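Local coordinates for uncharacterized protein YycE (Bacillus subtilis, PDB 1TWU), which is of unknown function but belongs to the vicinal oxygen chelate family and is a putative glyoxalase or fosfomycin resistance protein, at the interface of chains A and B. Coordinates in Å, arbitrary orientation; residue numbers count along the deposited sequence, not the author numbering. Chains: chain A/B, Hypothetical protein yycE.

Contact 1: the interface of chains A and B. Residues chain A 12, 14, 51, 60, 62; chain B 84, 113, 135-136.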
# COMPACT_ATOMS: atom_id res chain seq x y z
N GLN A 12 -8.73 5.71 -9.60
CA GLN A 12 -8.17 5.94 -8.28
C GLN A 12 -7.51 4.66 -7.78
O GLN A 12 -7.72 3.59 -8.34
CB GLN A 12 -9.31 6.30 -7.33
CG GLN A 12 -9.10 7.51 -6.50
CD GLN A 12 -10.36 7.92 -5.78
OE1 GLN A 12 -10.93 7.15 -5.00
NE2 GLN A 12 -10.82 9.14 -6.05
N ARG A 14 -6.53 2.68 -3.95
CA ARG A 14 -6.67 2.65 -2.51
C ARG A 14 -5.94 1.49 -1.85
O ARG A 14 -5.99 0.35 -2.34
CB ARG A 14 -8.16 2.58 -2.13
CG ARG A 14 -8.42 2.34 -0.64
CD ARG A 14 -9.89 2.17 -0.33
NE ARG A 14 -10.64 3.41 -0.51
CZ ARG A 14 -11.96 3.53 -0.32
NH1 ARG A 14 -12.68 2.49 0.06
NH2 ARG A 14 -12.55 4.70 -0.51
N MET A 51 -10.71 7.55 5.44
CA MET A 51 -9.81 7.59 4.29
C MET A 51 -8.89 8.81 4.39
O MET A 51 -9.34 9.91 4.68
CB MET A 51 -10.63 7.64 2.99
CG MET A 51 -11.55 6.42 2.75
SD MET A 51 -13.06 6.34 3.76
CE MET A 51 -14.03 5.41 2.68
N HIS A 60 -4.92 7.03 -2.07
CA HIS A 60 -5.22 7.25 -0.66
C HIS A 60 -5.21 5.97 0.15
O HIS A 60 -5.14 4.86 -0.40
CB HIS A 60 -6.58 7.96 -0.50
CG HIS A 60 -7.75 7.15 -0.98
ND1 HIS A 60 -8.22 7.22 -2.27
CD2 HIS A 60 -8.53 6.25 -0.34
CE1 HIS A 60 -9.24 6.39 -2.41
NE2 HIS A 60 -9.45 5.79 -1.26
N GLU A 62 -7.08 3.72 3.39
CA GLU A 62 -8.35 3.52 4.07
C GLU A 62 -8.10 2.57 5.24
O GLU A 62 -7.38 1.58 5.11
CB GLU A 62 -9.42 2.91 3.17
CG GLU A 62 -10.68 2.58 3.98
CD GLU A 62 -11.72 1.78 3.22
OE1 GLU A 62 -11.34 0.94 2.38
OE2 GLU A 62 -12.92 1.98 3.50
N TYR B 84 -9.75 1.28 -8.96
CA TYR B 84 -11.06 1.78 -9.38
C TYR B 84 -11.06 1.83 -10.90
O TYR B 84 -10.46 2.72 -11.50
CB TYR B 84 -11.31 3.17 -8.79
CG TYR B 84 -11.65 3.12 -7.32
CD1 TYR B 84 -12.92 2.75 -6.89
CD2 TYR B 84 -10.67 3.34 -6.35
CE1 TYR B 84 -13.21 2.60 -5.54
CE2 TYR B 84 -10.94 3.19 -4.99
CZ TYR B 84 -12.22 2.82 -4.59
OH TYR B 84 -12.50 2.65 -3.25
N TRP B 113 -17.62 -4.53 -1.29
CA TRP B 113 -16.76 -4.70 -2.46
C TRP B 113 -17.33 -5.75 -3.40
O TRP B 113 -16.85 -5.92 -4.52
CB TRP B 113 -15.35 -5.08 -2.03
CG TRP B 113 -14.70 -4.05 -1.17
CD1 TRP B 113 -14.53 -4.10 0.18
CD2 TRP B 113 -14.18 -2.79 -1.60
NE1 TRP B 113 -13.93 -2.95 0.62
CE2 TRP B 113 -13.70 -2.13 -0.45
CE3 TRP B 113 -14.06 -2.16 -2.84
CZ2 TRP B 113 -13.11 -0.86 -0.50
CZ3 TRP B 113 -13.48 -0.89 -2.90
CH2 TRP B 113 -13.01 -0.26 -1.73
N GLY B 135 -14.19 5.94 -7.55
CA GLY B 135 -13.61 6.15 -6.24
C GLY B 135 -14.38 7.15 -5.39
O GLY B 135 -15.60 7.26 -5.51
N ILE B 136 -13.67 7.85 -4.51
CA ILE B 136 -14.32 8.85 -3.66
C ILE B 136 -13.95 10.23 -4.18
O ILE B 136 -12.87 10.43 -4.73
CB ILE B 136 -13.90 8.71 -2.17
CG1 ILE B 136 -12.39 8.86 -2.01
CG2 ILE B 136 -14.35 7.36 -1.62
CD1 ILE B 136 -11.93 8.65 -0.58
O HOH W 1 -12.23 -2.05 2.71
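The side-chain amide of A:Gln12 docks on the backbone of B:Ile136 and makes a two-bond clamp. Its NE2 donates to the carbonyl O of B:Ile136 at 2.8 Å. This bond lies in the carbonyl plane, on a lone pair, and is nearly straight (164° at H). Its oxygen OE1 accepts the backbone N of B:Ile136 at 2.9 Å. Donor and acceptor of the amide are thus both used, which fixes its flip. The backbone O of A:Gln12 accepts the N of B:Tyr84 in an antiparallel bridge between the chains.

The polar cluster centres on A:Arg14. Its chain leaves with CG anti to the backbone N (chi1 172°) and bends at chi3, which brings NE to A:His60. NE donates to A:His60 NE2 at 2.8 Å, within the guanidinium plane. NH1 forms a salt bridge with A:Glu62 OE1 at 3.1 Å; the hydrogen bond in it is weak. These two neighbours in the same chain orient the guanidinium. The phenol OH of B:Tyr84 sits over the centre of one guanidinium face, 3.1 Å from A:Arg14 CZ, with the two planes 76° apart. The far rim of B:Trp113 meets NH1 through CH2. A water joins its indole NE1, at 2.8 Å, to the carboxylate oxygen A:Glu62 OE1.

Apolar packing falls to B:Ile136. Its CD1 lies over the face of the A:His60 imidazole, 4.0 Å from the ring centroid and toward the rim. The same methyl touches A:Met51 CB. A:Gln12 CB lies obliquely above the rim of the B:Tyr84 ring, nearest CD2.

Chain A supplies strands 12-18, 47-53 and 59-66. Chain B meets them with the end of strand 80-84, helix 111-114 and the C-terminal loop.

Contact 2: the interface of chains A and B. Residues chain A 33-35, 53-55, 83; chain B 5-8, 13.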
# COMPACT_ATOMS: atom_id res chain seq x y z
N LEU A 33 0.94 12.58 10.80
CA LEU A 33 1.38 12.87 9.44
C LEU A 33 0.68 14.07 8.84
O LEU A 33 1.19 14.67 7.89
CB LEU A 33 1.14 11.67 8.53
CG LEU A 33 2.11 10.51 8.73
CD1 LEU A 33 1.80 9.41 7.71
CD2 LEU A 33 3.53 11.02 8.56
N CYS A 34 -0.48 14.41 9.38
CA CYS A 34 -1.26 15.52 8.85
C CYS A 34 -1.74 15.20 7.44
O CYS A 34 -1.66 16.04 6.54
CB CYS A 34 -0.44 16.81 8.86
SG CYS A 34 -0.25 17.52 10.51
N LEU A 35 -2.21 13.98 7.26
CA LEU A 35 -2.77 13.57 5.98
C LEU A 35 -4.20 14.09 6.06
O LEU A 35 -4.81 14.09 7.13
CB LEU A 35 -2.78 12.04 5.84
CG LEU A 35 -1.43 11.32 5.85
CD1 LEU A 35 -1.62 9.89 5.39
CD2 LEU A 35 -0.45 12.03 4.93
N GLY A 53 -5.85 11.11 2.43
CA GLY A 53 -5.24 11.41 1.14
C GLY A 53 -3.76 11.12 1.14
O GLY A 53 -3.09 11.23 2.17
N LEU A 54 -3.22 10.77 -0.02
CA LEU A 54 -1.81 10.45 -0.11
C LEU A 54 -1.15 11.08 -1.35
O LEU A 54 -0.58 10.38 -2.18
CB LEU A 54 -1.64 8.93 -0.15
CG LEU A 54 -0.40 8.34 0.50
CD1 LEU A 54 -0.39 8.62 2.00
CD2 LEU A 54 -0.40 6.86 0.23
N PRO A 55 -1.21 12.42 -1.46
CA PRO A 55 -1.84 13.36 -0.52
C PRO A 55 -3.31 13.62 -0.81
O PRO A 55 -4.02 14.20 0.02
CB PRO A 55 -0.99 14.61 -0.68
CG PRO A 55 -0.73 14.61 -2.16
CD PRO A 55 -0.38 13.16 -2.44
N PHE A 83 8.11 7.00 2.25
CA PHE A 83 7.94 8.38 1.82
C PHE A 83 9.33 8.89 1.47
O PHE A 83 10.20 8.94 2.34
CB PHE A 83 7.38 9.23 2.96
CG PHE A 83 5.90 9.05 3.20
CD1 PHE A 83 4.96 9.54 2.29
CD2 PHE A 83 5.45 8.41 4.35
CE1 PHE A 83 3.60 9.40 2.53
CE2 PHE A 83 4.08 8.26 4.60
CZ PHE A 83 3.16 8.76 3.69
N PHE B 5 2.40 17.09 0.34
CA PHE B 5 1.73 16.82 1.61
C PHE B 5 1.80 18.05 2.50
O PHE B 5 2.61 18.95 2.26
CB PHE B 5 2.38 15.62 2.31
CG PHE B 5 2.16 14.30 1.61
CD1 PHE B 5 2.69 14.07 0.35
CD2 PHE B 5 1.39 13.31 2.21
CE1 PHE B 5 2.45 12.86 -0.32
CE2 PHE B 5 1.14 12.10 1.56
CZ PHE B 5 1.67 11.88 0.29
N SER B 6 0.96 18.09 3.53
CA SER B 6 0.93 19.22 4.46
C SER B 6 2.22 19.36 5.27
O SER B 6 2.72 20.46 5.47
CB SER B 6 -0.25 19.07 5.42
OG SER B 6 -1.48 18.97 4.73
N SER B 7 2.75 18.23 5.72
CA SER B 7 3.95 18.22 6.53
C SER B 7 5.26 18.14 5.75
O SER B 7 6.32 18.39 6.30
CB SER B 7 3.90 17.05 7.52
OG SER B 7 2.73 17.11 8.32
N PHE B 8 5.19 17.79 4.47
CA PHE B 8 6.41 17.67 3.69
C PHE B 8 6.18 17.44 2.21
O PHE B 8 5.06 17.15 1.77
CB PHE B 8 7.24 16.51 4.24
CG PHE B 8 6.49 15.21 4.28
CD1 PHE B 8 6.33 14.45 3.14
CD2 PHE B 8 5.91 14.78 5.47
CE1 PHE B 8 5.60 13.26 3.16
CE2 PHE B 8 5.18 13.59 5.51
CZ PHE B 8 5.03 12.84 4.35
N ILE B 13 6.49 7.63 -3.59
CA ILE B 13 5.86 6.81 -2.55
C ILE B 13 5.96 5.35 -2.97
O ILE B 13 5.67 4.99 -4.12
CB ILE B 13 4.38 7.18 -2.32
CG1 ILE B 13 4.28 8.61 -1.80
CG2 ILE B 13 3.76 6.24 -1.28
CD1 ILE B 13 2.88 9.04 -1.50
O HOH W 2 -1.27 15.96 3.73
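This is a mainly apolar interface in which the N-terminal arm of one copy packs on the other, B:Phe5 against A:Pro55, and it helps hold the two-fold dimer of the deposited assembly together. That dimer may or may not be the biological form.

The phenyl ring of B:Phe5 is the plug. A:Pro55, which follows a cis peptide bond, lays its CB over the centre of one ring face, 3.7 Å from the centroid. A:Leu35 CD2 reaches the ring edge in plane, 3.5 Å from B:Phe5 CD2, and A:Leu54 CD1 also lies at the edge. The tip of B:Phe5, atom CZ, abuts the backbone of A:Leu54 and A:Pro55.

A:Phe83 points its CE1 edge at the opposite face of B:Phe5, toward the rim, with the planes 81° apart. B:Phe5 is thus held between A:Phe83 and A:Pro55. B:Phe8 makes a second edge-to-face pair, pointing its CZ at a face of A:Phe83, 3.9 Å from A:Phe83 CD1. Its CG stands between the backbone N and the carbonyl carbon (chi1 55°), which turns the ring towards A:Phe83. B:Ile13 CD1 packs on A:Leu54 CG at 3.9 Å.

Polar contacts lie beside the aromatic cluster. The hydroxyl B:Ser7 OG donates to A:Leu33 O at 2.9 Å, from above the carbonyl plane. A separate water, 2.8 Å from A:Cys34 O, bridges it to B:Ser6 N and OG. The direct bond from B:Ser6 OG to A:Cys34 O is weak.

In chain A the site joins the loop after helix 22-32, the loop after strand 47-53, and strand 80-84. Chain B brings the segment before strand 12-18 and that strand itself, where B:Ile13 bridges antiparallel to A:Phe83.

Contact 1 and contact 2 lie about 16 Å apart, measured between the centres of their C-alpha atoms. They share strands 12-18 and 80-84, with the chains exchanged. Strand 12-18 of chain A meets strand 80-84 of chain B in contact 1, and the reverse pairing occurs in contact 2. Strand 47-53 of chain A contributes A:Met51 to contact 1, and the loop after it contributes to contact 2. Each contact has a twin across the two-fold axis. Contact 1 adds the C-terminal loop and contact 2 the aromatic N-terminal arm. Both ends of a chain therefore grip the partner.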